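Long-range contacts in TRAP dicarboxylate transporter, DctP subunit (Chromohalobacter salexigens, PDB 4P1L), which binds D-glucuronate in vitro and probably delivers it, as the periplasmic component of a TRAP transport system, for uptake into the cytoplasm: residues Trp29-Pro34 with Leu67-Asp72; Asn86-Pro91 with Leu230-Cys235; Ala98-Ser103 with Met169-Tyr174; Phe141-Arg146 with Glu206-Ser211. One frame throughout, in Å; residues are numbered along the deposited sequence. Where two conformers were deposited one is given.

Contacts 1 and 2 share the sheet that holds strands 26-29, 84-88 and 234-239. Their centres are about 13 Å apart, and Q70 OE1 and W29 O of contact 1 reach the backbone N-H groups of N88 and N86 in contact 2. Contact 4, its centre about 10 Å from that of contact 2, lies where strands 146-150 and 204-207 of the second sheet pair. Contact 3 lies on the G90 and L232 side of contact 2, about 9 Å between centres. Along the chain, contact 1 closes before contact 2 opens. Contacts 3 and 4 are nested inside the loop closed by contact 2 and cross each other. All four touch the glucuronate, so its pocket draws on distant sequence.

Contact 1 of 4, residues Trp29-Pro34 with Leu67-Asp72; sequences WNIHPP and LGDQPD. With BDP (beta-D-glucopyranuronic acid), chain C.
The indole of W29 presents its N-H edge to L67 and G68, in the loop before helix 70-78, with G68 O close to the ring plane and L67 CB also at that edge. Over one face, offset toward the rim, sits the backbone N of I31. F87 of the neighbouring strand also meets the ring. W29 NE1 donates to G68 O over 2.7 Å with an angle of 152° at the hydrogen. The far end of the indole is packed by Q70, whose CB is 3.7 Å from W29 CH2. The Q70 amide is turned 50° from the indole. This contact joins the end of strand 26-29 to the start of helix 70-78 and forms part of the sugar pocket of this family 7 solute-binding protein. Chi2 of 142° bends the Q70 chain and directs the amide to the sugar. Q70 NE2 donates to BDP O3 over 3.2 Å, while Q70 OE1 accepts from the backbone N of N88, which fixes the rotation of the amide. I31 CD1 lies 3.4 Å from BDP O4. I31 CG2 covers one face of the H32 imidazole, and Y36 stacks on this ring too. H32 NE2 donates to BDP O2, at the ring edge, over 2.8 Å.

Contact 2 of 4, residues Asn86-Pro91 with Leu230-Cys235; sequences NFNMGP and LILPEC. With BDP (beta-D-glucopyranuronic acid), chain C.
F87 and C235 form an antiparallel hydrogen-bonded pair and N88 and E234 the adjacent non-hydrogen-bonded pair, joining strands 84-88 and 234-239. C235 N donates to F87 O over 2.9 Å, and F87 N donates to C235 O. One residue further on, M89 N reaches P233 O at 3.1 Å. N88 and E234 share a face of the sheet, the one turned to the glucuronate. With CG anti to the backbone N (chi1 -171°), N88 sends ND2 to E234 OE2 over 2.8 Å, at an almost straight 174°. The acceptor lies in the N88 amide plane, and the donor comes from the anti side of the carboxylate but well out of its plane, which is turned 86° from the amide. N88 OD1 accepts from G90 N in an Asx turn and has L232 CD1 beside it at 3.5 Å. The other carboxylate oxygen, E234 OE1, takes N86 ND2 at 3.0 Å, also on the anti side. N86 OD1 is held by N38. On the other face, C235 SG packs on F87 CB at 4.0 Å. Beyond the paired residues, CG of the selenomethionine M89 packs on P233. Two asparagine amides thus fix the carboxylate of E234 in this buried place. BDP O2 donates to E234 OE2 over 2.5 Å. With three donors turned to it, the carboxylate is probably ionised.

Contact 3 of 4, residues Ala98-Ser103 with Met169-Tyr174; sequences AANVLS and MNNDLY. With BDP (beta-D-glucopyranuronic acid), chain C.
N171 reaches across to N100 from the residue just before helix 172-181. Its CB points at the loop 98-103, and chi1 of -174° puts CG anti to the backbone N. There CG lies over one face of the Y174 ring, offset toward the rim and 4.3 Å above its plane. The amide then divides its two ends. N171 OD1 turns back on its own chain and accepts from L173 N over 3.0 Å, a capping bond. N171 ND2 goes across and donates to N100 OD1 over 3.0 Å, nearly along the C=O axis, with the acceptor 18° out of the N171 amide plane. The two amide planes are 77° apart. N171 ND2 also bonds to G90 O, so both ends of this buried amide are satisfied and its rotation is fixed. Next to it, S103 OG and Y174 OH share a hydrogen bond of 2.6 Å. S103 CB comes within 3.6 Å of Y174 CE1. L173 fills the side of the contact away from the sugar, with CD1 3.5 Å from N100 O and 3.9 Å from S103 CB. At the other end of the segment, the selenomethionine M169 touches the glucuronate carboxylate, its CG 3.5 Å from BDP O6B. N171 is the N-cap of helix 172-181, and the same residue ties that helix start, next to the sugar pocket, to the loop after strand 84-88.

Contact 4 of 4, residues Phe141-Arg146 with Glu206-Ser211; sequences FGSGAR and ENNYPS. With BDP (beta-D-glucopyranuronic acid), chain C.
A chi3 of 67° bends R146 so that its guanidinium lies beside E206, which curls to meet it with chi1 46° and chi2 78°. The salt bridge is side-on. R146 NE donates to E206 OE1 and R146 NH2 to E206 OE2, each over 2.9 Å, and both acceptors lie close to the guanidinium plane. H229 also bonds to E206 OE1. The two bonds fix the rotation of the guanidinium and leave NH1 and NH2 turned to the sugar. R146 NH2 gives a second bond to BDP O6A, 2.9 Å and nearly straight, and R146 NH1 donates to the ring oxygen BDP O5 over 3.0 Å. N207 lies over one face of the guanidinium. Its OD1 accepts from BDP O1 at 2.7 Å, and its ND2 donates to BDP O5 at 3.1 Å. N208 ND2 donates to S143 O over 2.9 Å from above the carbonyl plane. N208 OD1 takes S211 N at 2.8 Å, which makes N208 the N-cap of helix 209-214. The contact lies where strand 204-207 runs into that helix, with W269 of helix 248-282 touching N208, and where the loop from strand 135-141 enters strand 146-150, which pairs with both 204-207 and 223-230.

Contact 1 of 4, residues Trp29-Pro34 with Leu67-Asp72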
# COMPACT_ATOMS: atom_id res chain seq x y z
N TRP A 29 -11.53 1.56 -9.30
CA TRP A 29 -10.59 0.45 -9.38
C TRP A 29 -10.16 0.00 -8.00
O TRP A 29 -9.84 0.82 -7.12
CB TRP A 29 -9.36 0.91 -10.17
CG TRP A 29 -8.30 -0.14 -10.43
CD1 TRP A 29 -8.19 -0.94 -11.53
CD2 TRP A 29 -7.20 -0.48 -9.59
NE1 TRP A 29 -7.10 -1.76 -11.42
CE2 TRP A 29 -6.48 -1.51 -10.23
CE3 TRP A 29 -6.75 -0.03 -8.33
CZ2 TRP A 29 -5.34 -2.08 -9.68
CZ3 TRP A 29 -5.61 -0.61 -7.79
CH2 TRP A 29 -4.91 -1.61 -8.47
N ASN A 30 -10.15 -1.31 -7.79
CA ASN A 30 -9.58 -1.93 -6.60
C ASN A 30 -8.88 -3.21 -7.05
O ASN A 30 -9.42 -3.95 -7.86
CB ASN A 30 -10.71 -2.24 -5.63
CG ASN A 30 -10.27 -2.96 -4.41
OD1 ASN A 30 -9.12 -2.82 -3.94
ND2 ASN A 30 -11.21 -3.68 -3.80
N ILE A 31 -7.66 -3.45 -6.55
CA ILE A 31 -6.93 -4.66 -6.90
C ILE A 31 -7.45 -5.89 -6.13
O ILE A 31 -7.29 -7.04 -6.59
CB ILE A 31 -5.39 -4.47 -6.67
CG1 ILE A 31 -4.60 -5.63 -7.28
CG2 ILE A 31 -5.03 -4.35 -5.18
CD1 ILE A 31 -3.11 -5.31 -7.52
N HIS A 32 -8.04 -5.65 -4.95
CA HIS A 32 -8.40 -6.73 -4.01
C HIS A 32 -9.81 -7.28 -4.31
O HIS A 32 -10.57 -6.69 -5.08
CB HIS A 32 -8.36 -6.23 -2.57
CG HIS A 32 -7.00 -5.76 -2.13
ND1 HIS A 32 -5.99 -6.63 -1.79
CD2 HIS A 32 -6.50 -4.51 -1.97
CE1 HIS A 32 -4.91 -5.94 -1.46
NE2 HIS A 32 -5.19 -4.65 -1.56
N PRO A 33 -10.15 -8.43 -3.71
CA PRO A 33 -11.53 -8.92 -3.83
C PRO A 33 -12.53 -7.97 -3.17
O PRO A 33 -12.14 -7.19 -2.28
CB PRO A 33 -11.50 -10.26 -3.10
CG PRO A 33 -10.04 -10.65 -3.04
CD PRO A 33 -9.27 -9.37 -2.98
N PRO A 34 -13.81 -8.04 -3.56
CA PRO A 34 -14.84 -7.20 -2.97
C PRO A 34 -14.90 -7.33 -1.44
O PRO A 34 -15.20 -6.35 -0.80
CB PRO A 34 -16.16 -7.71 -3.59
CG PRO A 34 -15.76 -8.52 -4.79
CD PRO A 34 -14.33 -8.94 -4.61
N LEU A 67 -10.07 -4.20 -14.28
CA LEU A 67 -9.77 -3.14 -15.25
C LEU A 67 -8.27 -2.84 -15.43
O LEU A 67 -7.92 -1.85 -16.07
CB LEU A 67 -10.54 -1.86 -14.90
CG LEU A 67 -12.06 -2.01 -14.89
CD1 LEU A 67 -12.75 -0.69 -14.47
CD2 LEU A 67 -12.59 -2.47 -16.26
N GLY A 68 -7.40 -3.70 -14.89
CA GLY A 68 -5.96 -3.62 -15.17
C GLY A 68 -5.09 -3.71 -13.92
O GLY A 68 -5.60 -3.55 -12.82
N ASP A 69 -3.79 -3.99 -14.07
CA ASP A 69 -2.88 -4.06 -12.90
C ASP A 69 -2.64 -2.63 -12.44
O ASP A 69 -3.02 -1.67 -13.12
CB ASP A 69 -1.53 -4.78 -13.20
CG ASP A 69 -0.56 -4.90 -11.94
OD1 ASP A 69 -0.97 -4.99 -10.74
OD2 ASP A 69 0.68 -4.92 -12.17
N GLN A 70 -2.00 -2.50 -11.29
CA GLN A 70 -1.93 -1.22 -10.58
C GLN A 70 -1.30 -0.07 -11.38
O GLN A 70 -1.88 1.03 -11.45
CB GLN A 70 -1.31 -1.38 -9.18
CG GLN A 70 -1.52 -0.15 -8.29
CD GLN A 70 -1.80 -0.42 -6.81
OE1 GLN A 70 -2.30 0.46 -6.10
NE2 GLN A 70 -1.47 -1.63 -6.34
N PRO A 71 -0.11 -0.30 -11.97
CA PRO A 71 0.51 0.76 -12.79
C PRO A 71 -0.38 1.23 -13.93
O PRO A 71 -0.51 2.42 -14.14
CB PRO A 71 1.80 0.12 -13.30
CG PRO A 71 2.12 -0.93 -12.26
CD PRO A 71 0.77 -1.49 -11.88
N ASP A 72 -1.02 0.30 -14.65
CA ASP A 72 -1.86 0.70 -15.77
C ASP A 72 -3.09 1.46 -15.28
O ASP A 72 -3.52 2.41 -15.91
CB ASP A 72 -2.30 -0.52 -16.58
CG ASP A 72 -1.12 -1.24 -17.23
OD1 ASP A 72 -0.19 -0.54 -17.71
OD2 ASP A 72 -1.11 -2.49 -17.24
C1 BDP C . -1.09 -4.90 -0.95
C2 BDP C . -1.66 -3.59 -1.48
C3 BDP C . -2.02 -3.76 -2.91
C4 BDP C . -0.77 -4.15 -3.64
C5 BDP C . -0.17 -5.46 -3.06
C6 BDP C . 1.13 -5.87 -3.75
O2 BDP C . -2.82 -3.32 -0.71
O3 BDP C . -2.43 -2.38 -3.41
O4 BDP C . -1.06 -4.33 -5.04
O5 BDP C . 0.07 -5.28 -1.70
O6A BDP C . 2.00 -6.45 -3.02
O1 BDP C . -0.71 -4.74 0.37
O6B BDP C . 1.25 -5.72 -4.98

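Contact 2 of 4, residues Asn86-Pro91 with Leu230-Cys235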
# COMPACT_ATOMS: atom_id res chain seq x y z
N ASN A 86 -8.56 3.13 -5.39
CA ASN A 86 -7.76 2.89 -4.20
C ASN A 86 -6.40 2.42 -4.69
O ASN A 86 -6.27 1.33 -5.24
CB ASN A 86 -8.50 1.86 -3.33
CG ASN A 86 -7.64 1.19 -2.27
OD1 ASN A 86 -7.87 0.04 -1.95
ND2 ASN A 86 -6.66 1.91 -1.71
N PHE A 87 -5.39 3.29 -4.55
CA PHE A 87 -4.04 2.92 -4.91
C PHE A 87 -3.15 2.81 -3.68
O PHE A 87 -3.20 3.68 -2.81
CB PHE A 87 -3.41 3.96 -5.84
CG PHE A 87 -4.06 4.07 -7.18
CD1 PHE A 87 -4.33 2.94 -7.94
CD2 PHE A 87 -4.42 5.30 -7.68
CE1 PHE A 87 -4.92 3.03 -9.16
CE2 PHE A 87 -5.01 5.41 -8.94
CZ PHE A 87 -5.26 4.25 -9.68
N ASN A 88 -2.32 1.79 -3.65
CA ASN A 88 -1.18 1.75 -2.75
C ASN A 88 -0.12 2.79 -3.19
O ASN A 88 0.14 2.97 -4.40
CB ASN A 88 -0.59 0.34 -2.72
CG ASN A 88 0.47 0.16 -1.64
OD1 ASN A 88 1.64 0.48 -1.86
ND2 ASN A 88 0.07 -0.35 -0.49
N MSE A 89 0.45 3.48 -2.21
CA MSE A 89 1.42 4.54 -2.51
C MSE A 89 2.77 4.05 -2.98
O MSE A 89 3.56 4.83 -3.52
CB MSE A 89 1.61 5.47 -1.31
CG MSE A 89 0.40 6.31 -0.98
SE MSE A 89 -0.12 7.60 -2.41
CE MSE A 89 0.95 9.11 -1.78
N GLY A 90 3.05 2.76 -2.79
CA GLY A 90 4.27 2.16 -3.31
C GLY A 90 4.45 2.32 -4.82
O GLY A 90 5.46 2.88 -5.27
N PRO A 91 3.50 1.79 -5.60
CA PRO A 91 3.51 1.95 -7.05
C PRO A 91 3.34 3.38 -7.48
O PRO A 91 3.54 3.69 -8.67
CB PRO A 91 2.31 1.14 -7.51
CG PRO A 91 1.99 0.24 -6.43
CD PRO A 91 2.42 0.89 -5.17
N LEU A 230 7.89 -2.03 5.86
CA LEU A 230 7.18 -0.98 5.12
C LEU A 230 5.80 -0.80 5.72
O LEU A 230 5.13 -1.78 6.05
CB LEU A 230 7.03 -1.32 3.63
CG LEU A 230 8.28 -1.26 2.78
CD1 LEU A 230 8.07 -2.06 1.51
CD2 LEU A 230 8.71 0.18 2.51
N ILE A 231 5.41 0.45 5.89
CA ILE A 231 4.10 0.81 6.33
C ILE A 231 3.62 1.84 5.29
O ILE A 231 4.00 3.02 5.31
CB ILE A 231 4.14 1.39 7.75
CG1 ILE A 231 4.45 0.27 8.74
CG2 ILE A 231 2.84 2.05 8.07
CD1 ILE A 231 4.90 0.76 10.11
N LEU A 232 2.86 1.34 4.32
CA LEU A 232 2.50 2.11 3.15
C LEU A 232 1.06 2.63 3.29
O LEU A 232 0.10 1.84 3.45
CB LEU A 232 2.65 1.26 1.90
CG LEU A 232 4.13 1.05 1.46
CD1 LEU A 232 4.23 -0.07 0.43
CD2 LEU A 232 4.68 2.37 0.90
N PRO A 233 0.88 3.96 3.24
CA PRO A 233 -0.49 4.44 3.10
C PRO A 233 -1.07 4.03 1.75
O PRO A 233 -0.31 3.75 0.82
CB PRO A 233 -0.35 5.98 3.17
CG PRO A 233 0.95 6.22 3.81
CD PRO A 233 1.84 5.08 3.30
N GLU A 234 -2.40 4.02 1.64
CA GLU A 234 -3.08 3.94 0.36
C GLU A 234 -4.06 5.11 0.24
O GLU A 234 -4.59 5.58 1.24
CB GLU A 234 -3.83 2.62 0.22
CG GLU A 234 -3.00 1.40 0.60
CD GLU A 234 -3.47 0.11 -0.07
OE1 GLU A 234 -4.63 0.07 -0.55
OE2 GLU A 234 -2.66 -0.85 -0.11
N CYS A 235 -4.27 5.62 -0.97
CA CYS A 235 -5.22 6.70 -1.16
C CYS A 235 -6.51 6.17 -1.72
O CYS A 235 -6.53 5.15 -2.40
CB CYS A 235 -4.67 7.79 -2.09
SG CYS A 235 -4.29 7.22 -3.77
C1 BDP C . -1.09 -4.90 -0.95
C2 BDP C . -1.66 -3.59 -1.48
C3 BDP C . -2.02 -3.76 -2.91
C4 BDP C . -0.77 -4.15 -3.64
C5 BDP C . -0.17 -5.46 -3.06
C6 BDP C . 1.13 -5.87 -3.75
O2 BDP C . -2.82 -3.32 -0.71
O3 BDP C . -2.43 -2.38 -3.41
O4 BDP C . -1.06 -4.33 -5.04
O5 BDP C . 0.07 -5.28 -1.70
O6A BDP C . 2.00 -6.45 -3.02
O1 BDP C . -0.71 -4.74 0.37
O6B BDP C . 1.25 -5.72 -4.98

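Contact 3 of 4, residues Ala98-Ser103 with Met169-Tyr174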
# COMPACT_ATOMS: atom_id res chain seq x y z
N ALA A 98 7.55 12.75 -4.63
CA ALA A 98 7.34 12.86 -3.18
C ALA A 98 6.80 11.59 -2.57
O ALA A 98 7.11 11.28 -1.41
CB ALA A 98 6.40 14.05 -2.86
N ALA A 99 6.00 10.86 -3.33
CA ALA A 99 5.43 9.61 -2.84
C ALA A 99 6.49 8.59 -2.51
O ALA A 99 6.26 7.72 -1.65
CB ALA A 99 4.40 9.03 -3.85
N ASN A 100 7.67 8.66 -3.14
CA ASN A 100 8.73 7.70 -2.83
C ASN A 100 9.18 7.76 -1.38
O ASN A 100 9.71 6.78 -0.85
CB ASN A 100 9.96 7.89 -3.71
CG ASN A 100 9.84 7.19 -5.03
OD1 ASN A 100 9.55 6.00 -5.08
ND2 ASN A 100 10.00 7.95 -6.12
N VAL A 101 8.96 8.89 -0.72
CA VAL A 101 9.35 9.00 0.68
C VAL A 101 8.67 7.92 1.51
O VAL A 101 9.26 7.38 2.44
CB VAL A 101 9.01 10.40 1.24
CG1 VAL A 101 9.19 10.46 2.75
CG2 VAL A 101 9.90 11.46 0.56
N LEU A 102 7.43 7.59 1.15
CA LEU A 102 6.63 6.62 1.89
C LEU A 102 7.14 5.20 1.72
O LEU A 102 6.77 4.32 2.48
CB LEU A 102 5.17 6.70 1.43
CG LEU A 102 4.52 8.05 1.64
CD1 LEU A 102 3.12 8.06 0.98
CD2 LEU A 102 4.47 8.44 3.11
N SER A 103 7.98 4.99 0.71
CA SER A 103 8.57 3.67 0.45
C SER A 103 9.95 3.54 1.05
O SER A 103 10.61 2.52 0.85
CB SER A 103 8.62 3.42 -1.05
OG SER A 103 7.33 3.18 -1.55
N MSE A 169 7.04 -5.18 -5.22
CA MSE A 169 6.28 -4.35 -6.12
C MSE A 169 7.28 -3.57 -6.98
O MSE A 169 8.50 -3.60 -6.72
CB MSE A 169 5.40 -3.39 -5.32
CG MSE A 169 4.30 -4.10 -4.55
SE MSE A 169 3.01 -2.88 -3.72
CE MSE A 169 4.19 -2.11 -2.39
N ASN A 170 6.78 -2.87 -7.99
CA ASN A 170 7.67 -2.22 -8.95
C ASN A 170 8.05 -0.82 -8.52
O ASN A 170 7.52 0.18 -9.00
CB ASN A 170 7.10 -2.22 -10.39
CG ASN A 170 8.17 -1.91 -11.44
OD1 ASN A 170 9.37 -2.17 -11.23
ND2 ASN A 170 7.75 -1.34 -12.58
N ASN A 171 8.97 -0.77 -7.55
CA ASN A 171 9.62 0.44 -7.12
C ASN A 171 11.07 0.04 -6.81
O ASN A 171 11.32 -0.90 -6.06
CB ASN A 171 8.92 1.00 -5.89
CG ASN A 171 9.46 2.34 -5.46
OD1 ASN A 171 10.66 2.62 -5.54
ND2 ASN A 171 8.56 3.20 -5.01
N ASP A 172 12.01 0.72 -7.44
CA ASP A 172 13.43 0.36 -7.32
C ASP A 172 13.88 0.36 -5.85
O ASP A 172 14.80 -0.37 -5.49
CB ASP A 172 14.32 1.35 -8.09
CG ASP A 172 14.20 1.23 -9.60
OD1 ASP A 172 13.54 0.28 -10.08
OD2 ASP A 172 14.80 2.07 -10.30
N LEU A 173 13.25 1.18 -5.02
CA LEU A 173 13.60 1.23 -3.61
C LEU A 173 13.47 -0.13 -2.94
O LEU A 173 14.26 -0.45 -2.03
CB LEU A 173 12.74 2.24 -2.83
CG LEU A 173 13.12 3.70 -2.99
CD1 LEU A 173 12.14 4.63 -2.29
CD2 LEU A 173 14.53 3.95 -2.44
N TYR A 174 12.48 -0.91 -3.37
CA TYR A 174 12.25 -2.26 -2.81
C TYR A 174 13.33 -3.26 -3.20
O TYR A 174 13.65 -4.15 -2.45
CB TYR A 174 10.87 -2.81 -3.21
CG TYR A 174 9.72 -1.88 -2.89
CD1 TYR A 174 9.78 -1.03 -1.80
CD2 TYR A 174 8.60 -1.83 -3.71
CE1 TYR A 174 8.72 -0.16 -1.50
CE2 TYR A 174 7.56 -0.97 -3.45
CZ TYR A 174 7.61 -0.12 -2.36
OH TYR A 174 6.56 0.72 -2.08
C1 BDP C . -1.09 -4.90 -0.95
C2 BDP C . -1.66 -3.59 -1.48
C3 BDP C . -2.02 -3.76 -2.91
C4 BDP C . -0.77 -4.15 -3.64
C5 BDP C . -0.17 -5.46 -3.06
C6 BDP C . 1.13 -5.87 -3.75
O2 BDP C . -2.82 -3.32 -0.71
O3 BDP C . -2.43 -2.38 -3.41
O4 BDP C . -1.06 -4.33 -5.04
O5 BDP C . 0.07 -5.28 -1.70
O6A BDP C . 2.00 -6.45 -3.02
O1 BDP C . -0.71 -4.74 0.37
O6B BDP C . 1.25 -5.72 -4.98

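Contact 4 of 4, residues Phe141-Arg146 with Glu206-Ser211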
# COMPACT_ATOMS: atom_id res chain seq x y z
N PHE A 141 -6.40 5.21 3.24
CA PHE A 141 -6.63 3.88 3.79
C PHE A 141 -5.33 3.36 4.43
O PHE A 141 -4.22 3.72 4.01
CB PHE A 141 -7.04 2.89 2.69
CG PHE A 141 -8.45 3.05 2.15
CD1 PHE A 141 -9.30 4.04 2.59
CD2 PHE A 141 -8.92 2.19 1.16
CE1 PHE A 141 -10.58 4.18 2.05
CE2 PHE A 141 -10.20 2.31 0.64
CZ PHE A 141 -11.02 3.32 1.09
N GLY A 142 -5.46 2.47 5.42
CA GLY A 142 -4.32 1.76 5.96
C GLY A 142 -4.01 0.44 5.27
O GLY A 142 -4.88 -0.18 4.66
N SER A 143 -2.75 0.00 5.34
CA SER A 143 -2.41 -1.34 4.87
C SER A 143 -1.43 -2.04 5.82
O SER A 143 -0.64 -2.87 5.41
CB SER A 143 -1.90 -1.34 3.41
OG SER A 143 -0.57 -0.81 3.28
N GLY A 144 -1.48 -1.68 7.10
CA GLY A 144 -0.66 -2.33 8.11
C GLY A 144 0.83 -2.21 7.82
O GLY A 144 1.30 -1.27 7.15
N ALA A 145 1.56 -3.19 8.33
CA ALA A 145 2.97 -3.34 8.03
C ALA A 145 3.20 -4.59 7.16
O ALA A 145 2.57 -5.64 7.35
CB ALA A 145 3.76 -3.44 9.32
N ARG A 146 4.11 -4.45 6.21
CA ARG A 146 4.51 -5.57 5.34
C ARG A 146 5.71 -6.32 5.92
O ARG A 146 6.71 -5.70 6.34
CB ARG A 146 4.86 -5.08 3.94
CG ARG A 146 3.73 -4.25 3.27
CD ARG A 146 4.16 -3.59 1.99
NE ARG A 146 4.47 -4.51 0.89
CZ ARG A 146 3.65 -4.82 -0.11
NH1 ARG A 146 2.44 -4.31 -0.19
NH2 ARG A 146 4.05 -5.67 -1.05
N GLU A 206 6.60 -10.24 0.24
CA GLU A 206 6.39 -9.55 1.48
C GLU A 206 5.08 -8.78 1.44
O GLU A 206 4.69 -8.22 0.41
CB GLU A 206 7.60 -8.64 1.80
CG GLU A 206 8.10 -7.80 0.65
CD GLU A 206 7.25 -6.55 0.38
OE1 GLU A 206 7.02 -5.74 1.30
OE2 GLU A 206 6.84 -6.36 -0.79
N ASN A 207 4.37 -8.77 2.57
CA ASN A 207 3.06 -8.13 2.62
C ASN A 207 2.49 -8.19 4.03
O ASN A 207 3.08 -8.80 4.93
CB ASN A 207 2.08 -8.78 1.62
CG ASN A 207 1.30 -7.76 0.85
OD1 ASN A 207 0.71 -6.82 1.45
ND2 ASN A 207 1.32 -7.86 -0.47
N ASN A 208 1.35 -7.54 4.18
CA ASN A 208 0.58 -7.57 5.42
C ASN A 208 -0.20 -8.86 5.52
O ASN A 208 -0.27 -9.63 4.56
CB ASN A 208 -0.35 -6.36 5.47
CG ASN A 208 -1.21 -6.23 4.21
OD1 ASN A 208 -1.83 -7.18 3.75
ND2 ASN A 208 -1.21 -5.03 3.64
N TYR A 209 -0.78 -9.11 6.69
CA TYR A 209 -1.52 -10.36 6.90
C TYR A 209 -2.70 -10.54 5.92
O TYR A 209 -2.85 -11.61 5.28
CB TYR A 209 -1.97 -10.45 8.34
CG TYR A 209 -0.93 -10.91 9.35
CD1 TYR A 209 -0.28 -12.12 9.24
CD2 TYR A 209 -0.63 -10.12 10.46
CE1 TYR A 209 0.67 -12.53 10.20
CE2 TYR A 209 0.30 -10.52 11.42
CZ TYR A 209 0.94 -11.73 11.29
OH TYR A 209 1.87 -12.13 12.25
N PRO A 210 -3.53 -9.50 5.76
CA PRO A 210 -4.68 -9.76 4.89
C PRO A 210 -4.31 -10.08 3.46
O PRO A 210 -5.01 -10.89 2.86
CB PRO A 210 -5.51 -8.49 5.00
CG PRO A 210 -5.14 -7.93 6.34
CD PRO A 210 -3.66 -8.22 6.47
N SER A 211 -3.21 -9.54 2.95
CA SER A 211 -2.82 -9.86 1.58
C SER A 211 -2.21 -11.25 1.50
O SER A 211 -2.57 -12.04 0.62
CB SER A 211 -1.82 -8.82 1.06
OG SER A 211 -2.49 -7.61 0.74
C1 BDP C . -1.09 -4.90 -0.95
C2 BDP C . -1.66 -3.59 -1.48
C3 BDP C . -2.02 -3.76 -2.91
C4 BDP C . -0.77 -4.15 -3.64
C5 BDP C . -0.17 -5.46 -3.06
C6 BDP C . 1.13 -5.87 -3.75
O2 BDP C . -2.82 -3.32 -0.71
O3 BDP C . -2.43 -2.38 -3.41
O4 BDP C . -1.06 -4.33 -5.04
O5 BDP C . 0.07 -5.28 -1.70
O6A BDP C . 2.00 -6.45 -3.02
O1 BDP C . -0.71 -4.74 0.37
O6B BDP C . 1.25 -5.72 -4.98